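Local coordinates for putative glycoside hydrolase (Bacteroides ovatus, PDB 4ONZ), which is of unknown function but folds as a beta-propeller of the kind found in many glycoside hydrolases and their relatives, at residues E34-C37 against Q42-K45; G61-L66 against V328-K333; D112-G117 against W157-L162; K232-R237 against L244-G249. One frame throughout, in Å; residues are numbered along the deposited sequence.

Contact 1. Residues E34-C37 against Q42-K45; sequences EFYC and QQVK
With CG anti to its carbonyl carbon (chi1 -58°) and a bend at chi2 (-65°), Gln43 folds back over the paired strand, bringing its amide oxygen to the Phe35-Tyr36 peptide, while Tyr36, CG pointing away from its own backbone N (chi1 -174°), carries its ring alongside Gln42 and up to the same amide. Gln43 OE1 stops 3.4 Å from Phe35 C; it is also near Tyr36 N, but too badly aligned for a hydrogen bond. On the other arm of the amide, Gln43 NE2 meets the edge of the Tyr36 ring, 4.0 Å from CD1. The ring approaches Gln42 obliquely, its CE1 3.5 Å from Gln42 N. At the far end of this face Glu34 and Lys45 lie side by side and point the same way, yet Glu34 OE2 and Lys45 NZ stay 4.3 Å apart, beyond a salt bridge.

The backbones carry the bonding. Phe35 and Val44 form an antiparallel hydrogen-bonded pair, Phe35 N to Val44 O at 3.1 Å and Val44 N to Phe35 O at 2.9 Å, and Cys37 N adds a bond of 3.0 Å to Gln42 O. On the reverse face Val44 CG2 packs on Cys37 CB at 3.6 Å, and the Phe35 ring stacks edge-to-face with both Trp46 and Phe104; Arg83 of strand 82-89 touches Phe35, Cys37 and Val44. In this two-stranded beta hairpin main-chain bonds hold the strands together, Phe35 and its apolar neighbours fix it to the protein body, and the polar outer side chains form no hydrogen bond or salt bridge with each other, although Glu34 and Lys45 may attract at longer range.

Contact 2. Residues G61-L66 against V328-K333; sequences GKIVVL and VYHKKK
Ile63 packs tightly into the angle between Val328 and His330. Its CD1 lies over the imidazole, 3.8 Å from His330 CG, in an off-centre CH-pi contact, with CD1 4.1 Å from the ring centroid and 29° off the normal. CG1 of Ile63 sits above the same ring face, toward its rim, and CD1 also touches Val328 CG2 at 4.1 Å. The ring is brought there by a chi1 of 177°, which sends CG of His330 away from its backbone N. All three residues are buried, and Tyr337 of strand 333-340 packs on both Ile63 and Val328, continuing the apolar layer.

The contact thus joins two separate antiparallel sheets, one containing strand 62-70 and the other strand 322-330, mainly through side chains, an arrangement consistent with neighbouring blades of a beta-propeller, here from near the start and the end of the chain.

Toward solvent the packing thins out. Exposed Gly61 reaches the imidazole only with its carbonyl, O lying at the ring edge 3.4 Å from His330 CE1. Beyond His330 its own strand reverses in a type I' turn, closed by Lys333 N to His330 O at 3.1 Å, with His330 N returning a bond of 2.8 Å to Lys333 O and Lys331 and Lys332 on the surface.

Contact 3. Residues D112-G117 against W157-L162; sequences DQDWPG and WTKHGL
Gln113 overlaps Leu162 with the flat end of its extended chain: its CD lies 3.7 Å from Leu162 CG, and the two side chains pass at a slant. The carbonyl end of the amide turns to the main chain, where Gln113 OE1 comes within 3.4 Å of Gly161 CA, at a point where the backbone angles of Gly161 are those that suit glycine. The amide makes no direct hydrogen bond across the contact. A water joins the two sides instead, accepting from Leu162 N at 3.0 Å and, weakly, from Gln113 NE2 at 3.2 Å.

One residue further along, the contact becomes ionic. Asp114, its carboxyl set between its own backbone N and carbonyl carbon (chi1 61°), and the extended Lys159 reach toward each other from opposite directions, and Lys159 NZ donates to Asp114 OD2 at 2.6 Å, on the syn side of the carboxylate and 17° out of its plane. Asp114 OD1 lies in plane at the edge of the Trp115 ring. Lys159 NZ also forms a salt bridge with Asp108 and a hydrogen bond to Phe104 O, so two carboxylates share one ammonium group, which would favour its charged form. The short helix 111-114, on the connection leading into strand 118-126, is thereby tied to strand 158-162, the last strand of the four-stranded antiparallel sheet that follows, an arrangement consistent with a connection between beta-propeller blades packing on an outer strand of one blade.

Contact 4. Residues K232-R237 against L244-G249; sequences KIIQPR and LLTECG
The loop around Ile234 to Pro236 runs nearly antiparallel to the start of strand 245-255, 157° apart in direction, with Pro236 CA 5.5 Å from Leu245 CA, yet the two are joined by packing alone. Pro236 rests its ring on the main chain of Leu244, CG 3.4 Å from Leu244 O, and its CD lies 4.0 Å from Thr246 OG1. Thr246 supplies the other half of the interface. Its CG2 presses on the backbone of the loop, 3.6 Å from Gln235 C, while Ile234 slants across to put CD1 4.1 Å from Thr246 CB. With chi1 at 53°, Thr246 OG1 lies between its own backbone N and carbonyl carbon; it is buried by the contact near Gln235 CA (3.8 Å) and has no hydrogen-bonding partner; Ile234 O lies 4.0 Å from OG1. Arg299 of strand 296-299 touches both Ile234 and Thr246 and bonds through NH2 to Gln235 O, tying the loop to the same sheet. On the strand side, Leu244 and Leu245 both face Lys266 of strand 258-266, the classic beta bulge, so Pro236 packs where the antiparallel pairing is irregular.

Contacts 2 and 3 are the only pair that touch: Leu66 CD1 of segment 61-66 packs on Trp157 CZ2 of segment 157-162 at 3.8 Å, although the centres of the two contacts lie about 27 Å apart. Along the chain, contacts 3 and 4 both fall inside the long loop closed by contact 2, which joins an early sheet to the last one. Contact 1 is peripheral, its centre about 26 Å from that of the chain; its nearest atoms are about 7 Å from contact 3, and contact 4 lies on the opposite side of the chain's centre from contact 1, the two contact centres about 37 Å apart. Contacts 2, 3 and 4 lie nearer the middle, their centres about 14 to 17 Å from that of the chain.

Contact 1. Residues E34-C37 against Q42-K45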
# COMPACT_ATOMS: atom_id res chain seq x y z
N GLU A 34 -1.72 -17.16 -18.30
CA GLU A 34 -2.29 -16.27 -19.31
C GLU A 34 -3.72 -15.83 -19.03
O GLU A 34 -4.43 -16.46 -18.25
CB GLU A 34 -2.29 -16.96 -20.68
CG GLU A 34 -0.90 -17.21 -21.24
CD GLU A 34 -0.91 -18.09 -22.47
OE1 GLU A 34 -1.98 -18.62 -22.86
OE2 GLU A 34 0.18 -18.27 -23.05
N PHE A 35 -4.10 -14.70 -19.63
CA PHE A 35 -5.49 -14.23 -19.63
C PHE A 35 -5.67 -13.44 -20.91
O PHE A 35 -4.69 -12.95 -21.49
CB PHE A 35 -5.87 -13.43 -18.37
CG PHE A 35 -5.82 -11.92 -18.53
CD1 PHE A 35 -4.63 -11.25 -18.73
CD2 PHE A 35 -7.00 -11.17 -18.40
CE1 PHE A 35 -4.61 -9.86 -18.84
CE2 PHE A 35 -6.98 -9.79 -18.51
CZ PHE A 35 -5.78 -9.13 -18.73
N TYR A 36 -6.91 -13.32 -21.38
CA TYR A 36 -7.17 -12.59 -22.61
C TYR A 36 -7.32 -11.11 -22.25
O TYR A 36 -8.28 -10.73 -21.58
CB TYR A 36 -8.42 -13.10 -23.33
CG TYR A 36 -8.60 -12.42 -24.67
CD1 TYR A 36 -7.93 -12.88 -25.80
CD2 TYR A 36 -9.41 -11.30 -24.80
CE1 TYR A 36 -8.07 -12.24 -27.02
CE2 TYR A 36 -9.56 -10.65 -26.01
CZ TYR A 36 -8.89 -11.12 -27.12
OH TYR A 36 -9.06 -10.47 -28.32
N CYS A 37 -6.36 -10.31 -22.69
CA CYS A 37 -6.32 -8.88 -22.40
C CYS A 37 -7.23 -8.12 -23.34
O CYS A 37 -7.05 -8.19 -24.55
CB CYS A 37 -4.89 -8.32 -22.51
SG CYS A 37 -4.75 -6.54 -22.17
N GLN A 42 -5.37 -9.97 -27.02
CA GLN A 42 -4.59 -11.19 -27.19
C GLN A 42 -4.26 -11.78 -25.83
O GLN A 42 -4.42 -11.11 -24.81
CB GLN A 42 -3.29 -10.91 -27.96
CG GLN A 42 -2.29 -10.05 -27.22
CD GLN A 42 -1.10 -9.68 -28.09
OE1 GLN A 42 -1.26 -9.07 -29.15
NE2 GLN A 42 0.10 -10.05 -27.66
N GLN A 43 -3.79 -13.02 -25.83
CA GLN A 43 -3.40 -13.69 -24.59
C GLN A 43 -2.14 -13.00 -24.07
O GLN A 43 -1.20 -12.74 -24.82
CB GLN A 43 -3.11 -15.18 -24.81
CG GLN A 43 -4.25 -16.01 -25.40
CD GLN A 43 -5.48 -16.12 -24.52
OE1 GLN A 43 -5.45 -15.83 -23.32
NE2 GLN A 43 -6.59 -16.58 -25.12
N VAL A 44 -2.12 -12.72 -22.77
CA VAL A 44 -1.01 -12.02 -22.14
C VAL A 44 -0.59 -12.75 -20.88
O VAL A 44 -1.44 -13.15 -20.08
CB VAL A 44 -1.43 -10.57 -21.80
CG1 VAL A 44 -0.38 -9.88 -20.94
CG2 VAL A 44 -1.67 -9.78 -23.08
N LYS A 45 0.73 -12.94 -20.72
CA LYS A 45 1.30 -13.56 -19.52
C LYS A 45 1.42 -12.42 -18.52
O LYS A 45 2.47 -11.81 -18.35
CB LYS A 45 2.66 -14.20 -19.81
CG LYS A 45 2.63 -15.35 -20.82
CD LYS A 45 3.99 -16.02 -20.86
CE LYS A 45 4.07 -17.17 -21.84
NZ LYS A 45 4.17 -16.72 -23.26

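Contact 2. Residues G61-L66 against V328-K333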
# COMPACT_ATOMS: atom_id res chain seq x y z
N GLY A 61 -13.47 -14.68 7.01
CA GLY A 61 -12.44 -15.39 7.78
C GLY A 61 -11.16 -15.74 7.05
O GLY A 61 -10.30 -16.41 7.62
N LYS A 62 -11.01 -15.29 5.80
CA LYS A 62 -9.82 -15.57 5.02
C LYS A 62 -9.05 -14.30 4.68
O LYS A 62 -9.63 -13.25 4.47
CB LYS A 62 -10.18 -16.27 3.71
CG LYS A 62 -10.72 -17.68 3.89
CD LYS A 62 -10.78 -18.39 2.55
CE LYS A 62 -11.05 -19.87 2.72
NZ LYS A 62 -10.92 -20.58 1.42
N ILE A 63 -7.73 -14.44 4.62
CA ILE A 63 -6.85 -13.36 4.24
C ILE A 63 -6.80 -13.34 2.71
O ILE A 63 -6.66 -14.39 2.06
CB ILE A 63 -5.42 -13.56 4.81
CG1 ILE A 63 -5.45 -13.39 6.33
CG2 ILE A 63 -4.46 -12.55 4.19
CD1 ILE A 63 -4.16 -13.74 7.03
N VAL A 64 -6.94 -12.14 2.15
CA VAL A 64 -6.86 -11.97 0.71
C VAL A 64 -5.74 -11.00 0.40
O VAL A 64 -5.66 -9.93 1.00
CB VAL A 64 -8.17 -11.41 0.11
CG1 VAL A 64 -7.98 -11.11 -1.37
CG2 VAL A 64 -9.32 -12.39 0.34
N VAL A 65 -4.86 -11.40 -0.51
CA VAL A 65 -3.74 -10.58 -0.93
C VAL A 65 -3.98 -10.21 -2.38
O VAL A 65 -4.24 -11.07 -3.22
CB VAL A 65 -2.39 -11.32 -0.77
CG1 VAL A 65 -1.24 -10.43 -1.19
CG2 VAL A 65 -2.21 -11.78 0.68
N LEU A 66 -3.93 -8.90 -2.65
CA LEU A 66 -4.16 -8.34 -3.98
C LEU A 66 -2.81 -7.78 -4.43
O LEU A 66 -2.37 -6.72 -4.00
CB LEU A 66 -5.25 -7.27 -3.89
CG LEU A 66 -6.62 -7.86 -3.50
CD1 LEU A 66 -7.55 -6.85 -2.85
CD2 LEU A 66 -7.29 -8.50 -4.71
N VAL A 328 -3.02 -6.90 7.89
CA VAL A 328 -4.30 -7.50 8.28
C VAL A 328 -4.24 -8.08 9.68
O VAL A 328 -3.20 -8.58 10.12
CB VAL A 328 -4.77 -8.59 7.29
CG1 VAL A 328 -5.04 -7.99 5.92
CG2 VAL A 328 -3.76 -9.71 7.17
N TYR A 329 -5.37 -8.00 10.37
CA TYR A 329 -5.56 -8.56 11.68
C TYR A 329 -6.30 -9.87 11.47
O TYR A 329 -7.38 -9.89 10.89
CB TYR A 329 -6.38 -7.62 12.56
CG TYR A 329 -6.65 -8.16 13.94
CD1 TYR A 329 -5.73 -7.98 14.97
CD2 TYR A 329 -7.81 -8.86 14.22
CE1 TYR A 329 -5.97 -8.48 16.24
CE2 TYR A 329 -8.06 -9.36 15.49
CZ TYR A 329 -7.14 -9.17 16.49
OH TYR A 329 -7.38 -9.67 17.74
N HIS A 330 -5.72 -10.96 11.95
CA HIS A 330 -6.29 -12.28 11.77
C HIS A 330 -5.90 -13.19 12.93
O HIS A 330 -4.72 -13.40 13.19
CB HIS A 330 -5.77 -12.86 10.45
CG HIS A 330 -6.23 -14.25 10.17
ND1 HIS A 330 -7.51 -14.55 9.78
CD2 HIS A 330 -5.56 -15.43 10.20
CE1 HIS A 330 -7.62 -15.86 9.59
NE2 HIS A 330 -6.45 -16.41 9.84
N LYS A 331 -6.91 -13.70 13.63
CA LYS A 331 -6.73 -14.60 14.77
C LYS A 331 -5.72 -14.09 15.79
O LYS A 331 -4.72 -14.75 16.10
CB LYS A 331 -6.37 -16.01 14.29
CG LYS A 331 -7.50 -16.67 13.52
CD LYS A 331 -7.12 -18.08 13.07
CE LYS A 331 -8.28 -18.75 12.34
NZ LYS A 331 -7.89 -20.09 11.82
N LYS A 332 -6.00 -12.90 16.31
CA LYS A 332 -5.18 -12.24 17.32
C LYS A 332 -3.74 -11.96 16.89
O LYS A 332 -2.88 -11.77 17.74
CB LYS A 332 -5.16 -13.05 18.63
CG LYS A 332 -6.52 -13.33 19.23
CD LYS A 332 -6.34 -14.02 20.58
CE LYS A 332 -7.67 -14.39 21.21
NZ LYS A 332 -7.48 -15.00 22.56
N LYS A 333 -3.49 -11.91 15.58
CA LYS A 333 -2.16 -11.60 15.04
C LYS A 333 -2.25 -10.59 13.91
O LYS A 333 -3.29 -10.43 13.28
CB LYS A 333 -1.47 -12.86 14.51
CG LYS A 333 -1.15 -13.89 15.57
CD LYS A 333 -0.43 -15.07 14.95
CE LYS A 333 -0.07 -16.11 16.00
NZ LYS A 333 0.56 -17.30 15.37

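Contact 3. Residues D112-G117 against W157-L162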
# COMPACT_ATOMS: atom_id res chain seq x y z
N ASP A 112 -7.97 6.78 -20.46
CA ASP A 112 -7.06 7.92 -20.38
C ASP A 112 -6.13 7.83 -19.16
O ASP A 112 -5.03 8.36 -19.20
CB ASP A 112 -7.84 9.26 -20.34
CG ASP A 112 -8.81 9.35 -19.18
OD1 ASP A 112 -9.55 8.37 -18.93
OD2 ASP A 112 -8.84 10.41 -18.51
N GLN A 113 -6.59 7.13 -18.12
CA GLN A 113 -5.87 7.00 -16.85
C GLN A 113 -4.92 5.81 -16.74
O GLN A 113 -3.83 5.96 -16.18
CB GLN A 113 -6.90 6.95 -15.71
CG GLN A 113 -7.67 8.26 -15.61
CD GLN A 113 -8.96 8.18 -14.82
OE1 GLN A 113 -9.16 7.30 -13.98
NE2 GLN A 113 -9.86 9.11 -15.10
N ASP A 114 -5.33 4.65 -17.26
CA ASP A 114 -4.53 3.43 -17.10
C ASP A 114 -4.08 2.70 -18.39
O ASP A 114 -3.50 1.63 -18.31
CB ASP A 114 -5.22 2.46 -16.14
CG ASP A 114 -6.59 2.01 -16.62
OD1 ASP A 114 -6.86 2.10 -17.84
OD2 ASP A 114 -7.39 1.53 -15.78
N TRP A 115 -4.38 3.25 -19.56
CA TRP A 115 -3.84 2.68 -20.80
C TRP A 115 -2.56 3.44 -21.10
O TRP A 115 -2.58 4.67 -21.12
CB TRP A 115 -4.81 2.82 -21.98
CG TRP A 115 -5.93 1.83 -22.01
CD1 TRP A 115 -6.66 1.38 -20.96
CD2 TRP A 115 -6.51 1.23 -23.18
NE1 TRP A 115 -7.63 0.50 -21.39
CE2 TRP A 115 -7.55 0.39 -22.75
CE3 TRP A 115 -6.23 1.31 -24.55
CZ2 TRP A 115 -8.33 -0.35 -23.64
CZ3 TRP A 115 -7.00 0.57 -25.43
CH2 TRP A 115 -8.04 -0.25 -24.97
N PRO A 116 -1.44 2.74 -21.35
CA PRO A 116 -1.21 1.30 -21.36
C PRO A 116 -0.49 0.76 -20.13
O PRO A 116 -0.29 -0.47 -20.01
CB PRO A 116 -0.34 1.12 -22.61
CG PRO A 116 0.49 2.38 -22.64
CD PRO A 116 -0.29 3.46 -21.93
N GLY A 117 -0.10 1.64 -19.21
CA GLY A 117 0.68 1.23 -18.04
C GLY A 117 -0.02 0.40 -16.98
O GLY A 117 0.63 -0.30 -16.19
N TRP A 157 -14.06 -5.60 -9.34
CA TRP A 157 -13.73 -4.21 -8.96
C TRP A 157 -14.34 -3.21 -9.92
O TRP A 157 -14.32 -3.41 -11.12
CB TRP A 157 -12.20 -4.00 -8.91
CG TRP A 157 -11.61 -4.77 -7.79
CD1 TRP A 157 -11.18 -6.06 -7.82
CD2 TRP A 157 -11.45 -4.32 -6.44
NE1 TRP A 157 -10.75 -6.45 -6.57
CE2 TRP A 157 -10.90 -5.39 -5.71
CE3 TRP A 157 -11.72 -3.12 -5.79
CZ2 TRP A 157 -10.63 -5.30 -4.35
CZ3 TRP A 157 -11.44 -3.02 -4.43
CH2 TRP A 157 -10.90 -4.10 -3.73
N THR A 158 -14.89 -2.12 -9.36
CA THR A 158 -15.47 -1.05 -10.15
C THR A 158 -14.55 0.17 -10.02
O THR A 158 -14.30 0.62 -8.92
CB THR A 158 -16.87 -0.68 -9.62
OG1 THR A 158 -17.71 -1.84 -9.65
CG2 THR A 158 -17.51 0.43 -10.45
N LYS A 159 -14.03 0.67 -11.14
CA LYS A 159 -13.16 1.86 -11.11
C LYS A 159 -14.05 3.07 -10.90
O LYS A 159 -15.17 3.10 -11.38
CB LYS A 159 -12.38 2.02 -12.42
CG LYS A 159 -11.39 0.89 -12.69
CD LYS A 159 -10.75 1.01 -14.06
CE LYS A 159 -9.96 -0.24 -14.43
NZ LYS A 159 -9.41 -0.17 -15.81
N HIS A 160 -13.56 4.06 -10.16
CA HIS A 160 -14.31 5.30 -9.95
C HIS A 160 -13.53 6.53 -10.41
O HIS A 160 -14.01 7.65 -10.26
CB HIS A 160 -14.73 5.43 -8.50
CG HIS A 160 -15.74 4.41 -8.09
ND1 HIS A 160 -17.09 4.56 -8.33
CD2 HIS A 160 -15.60 3.23 -7.45
CE1 HIS A 160 -17.73 3.50 -7.88
NE2 HIS A 160 -16.85 2.68 -7.34
N GLY A 161 -12.36 6.32 -11.00
CA GLY A 161 -11.56 7.40 -11.54
C GLY A 161 -10.49 7.87 -10.57
O GLY A 161 -10.14 7.17 -9.63
N LEU A 162 -9.97 9.07 -10.80
CA LEU A 162 -8.88 9.58 -9.96
C LEU A 162 -9.37 10.10 -8.63
O LEU A 162 -10.41 10.74 -8.55
CB LEU A 162 -8.13 10.70 -10.69
CG LEU A 162 -7.56 10.28 -12.05
CD1 LEU A 162 -6.83 11.46 -12.67
CD2 LEU A 162 -6.65 9.07 -11.90
O HOH W 1 -11.42 10.66 -12.83

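Contact 4. Residues K232-R237 against L244-G249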
# COMPACT_ATOMS: atom_id res chain seq x y z
N LYS A 232 2.69 19.21 3.88
CA LYS A 232 3.53 18.04 4.16
C LYS A 232 3.56 17.78 5.65
O LYS A 232 3.83 18.68 6.44
CB LYS A 232 4.96 18.25 3.66
CG LYS A 232 5.07 18.45 2.17
CD LYS A 232 6.50 18.75 1.76
CE LYS A 232 6.57 18.93 0.26
NZ LYS A 232 7.96 19.16 -0.22
N ILE A 233 3.30 16.53 6.02
CA ILE A 233 3.33 16.10 7.41
C ILE A 233 4.76 15.71 7.79
O ILE A 233 5.24 16.09 8.85
CB ILE A 233 2.35 14.95 7.65
CG1 ILE A 233 0.93 15.47 7.32
CG2 ILE A 233 2.45 14.47 9.08
CD1 ILE A 233 -0.16 14.43 7.48
N ILE A 234 5.39 14.89 6.95
CA ILE A 234 6.82 14.59 7.06
C ILE A 234 7.41 14.54 5.67
O ILE A 234 6.68 14.48 4.66
CB ILE A 234 7.16 13.27 7.80
CG1 ILE A 234 6.52 12.06 7.11
CG2 ILE A 234 6.75 13.39 9.26
CD1 ILE A 234 7.16 10.76 7.54
N GLN A 235 8.73 14.61 5.61
CA GLN A 235 9.47 14.54 4.37
C GLN A 235 10.81 13.86 4.63
O GLN A 235 11.13 13.53 5.77
CB GLN A 235 9.60 15.93 3.73
CG GLN A 235 10.17 17.00 4.63
CD GLN A 235 9.86 18.38 4.11
OE1 GLN A 235 9.02 19.08 4.65
NE2 GLN A 235 10.49 18.76 3.00
N PRO A 236 11.57 13.60 3.56
CA PRO A 236 12.84 12.89 3.73
C PRO A 236 13.88 13.61 4.57
O PRO A 236 13.90 14.84 4.64
CB PRO A 236 13.32 12.72 2.29
CG PRO A 236 12.06 12.67 1.50
CD PRO A 236 11.17 13.67 2.15
N ARG A 237 14.75 12.81 5.19
CA ARG A 237 15.77 13.28 6.10
C ARG A 237 17.14 12.75 5.74
O ARG A 237 17.33 11.54 5.66
CB ARG A 237 15.48 12.74 7.50
CG ARG A 237 14.14 13.09 8.09
CD ARG A 237 13.97 12.44 9.45
NE ARG A 237 13.79 10.99 9.40
CZ ARG A 237 13.59 10.21 10.46
NH1 ARG A 237 13.55 10.74 11.68
NH2 ARG A 237 13.43 8.90 10.33
N LEU A 244 15.55 9.61 0.74
CA LEU A 244 15.10 10.03 -0.59
C LEU A 244 13.58 10.12 -0.68
O LEU A 244 13.06 11.01 -1.35
CB LEU A 244 15.59 9.09 -1.68
CG LEU A 244 17.08 9.08 -1.97
CD1 LEU A 244 17.41 7.95 -2.93
CD2 LEU A 244 17.56 10.42 -2.53
N LEU A 245 12.87 9.21 -0.01
CA LEU A 245 11.42 9.18 -0.05
C LEU A 245 10.86 8.79 1.29
O LEU A 245 11.51 8.09 2.07
CB LEU A 245 10.93 8.13 -1.04
CG LEU A 245 11.31 8.23 -2.51
CD1 LEU A 245 10.80 7.00 -3.24
CD2 LEU A 245 10.75 9.50 -3.13
N THR A 246 9.62 9.23 1.53
CA THR A 246 8.83 8.87 2.72
C THR A 246 7.48 8.53 2.13
O THR A 246 6.63 9.41 1.94
CB THR A 246 8.65 10.02 3.74
OG1 THR A 246 8.15 11.17 3.07
CG2 THR A 246 9.97 10.37 4.42
N GLU A 247 7.29 7.25 1.83
CA GLU A 247 6.13 6.78 1.09
C GLU A 247 5.15 5.94 1.91
O GLU A 247 5.55 5.02 2.62
CB GLU A 247 6.62 6.00 -0.14
CG GLU A 247 5.51 5.54 -1.07
CD GLU A 247 6.01 5.07 -2.42
OE1 GLU A 247 7.22 4.81 -2.58
OE2 GLU A 247 5.17 4.95 -3.34
N CYS A 248 3.86 6.24 1.77
CA CYS A 248 2.85 5.53 2.53
C CYS A 248 2.91 4.02 2.29
O CYS A 248 3.13 3.56 1.18
CB CYS A 248 1.44 6.06 2.25
SG CYS A 248 1.15 7.70 2.92
N GLY A 249 2.72 3.28 3.38
CA GLY A 249 2.70 1.83 3.34
C GLY A 249 1.25 1.38 3.34
O GLY A 249 0.45 1.88 2.55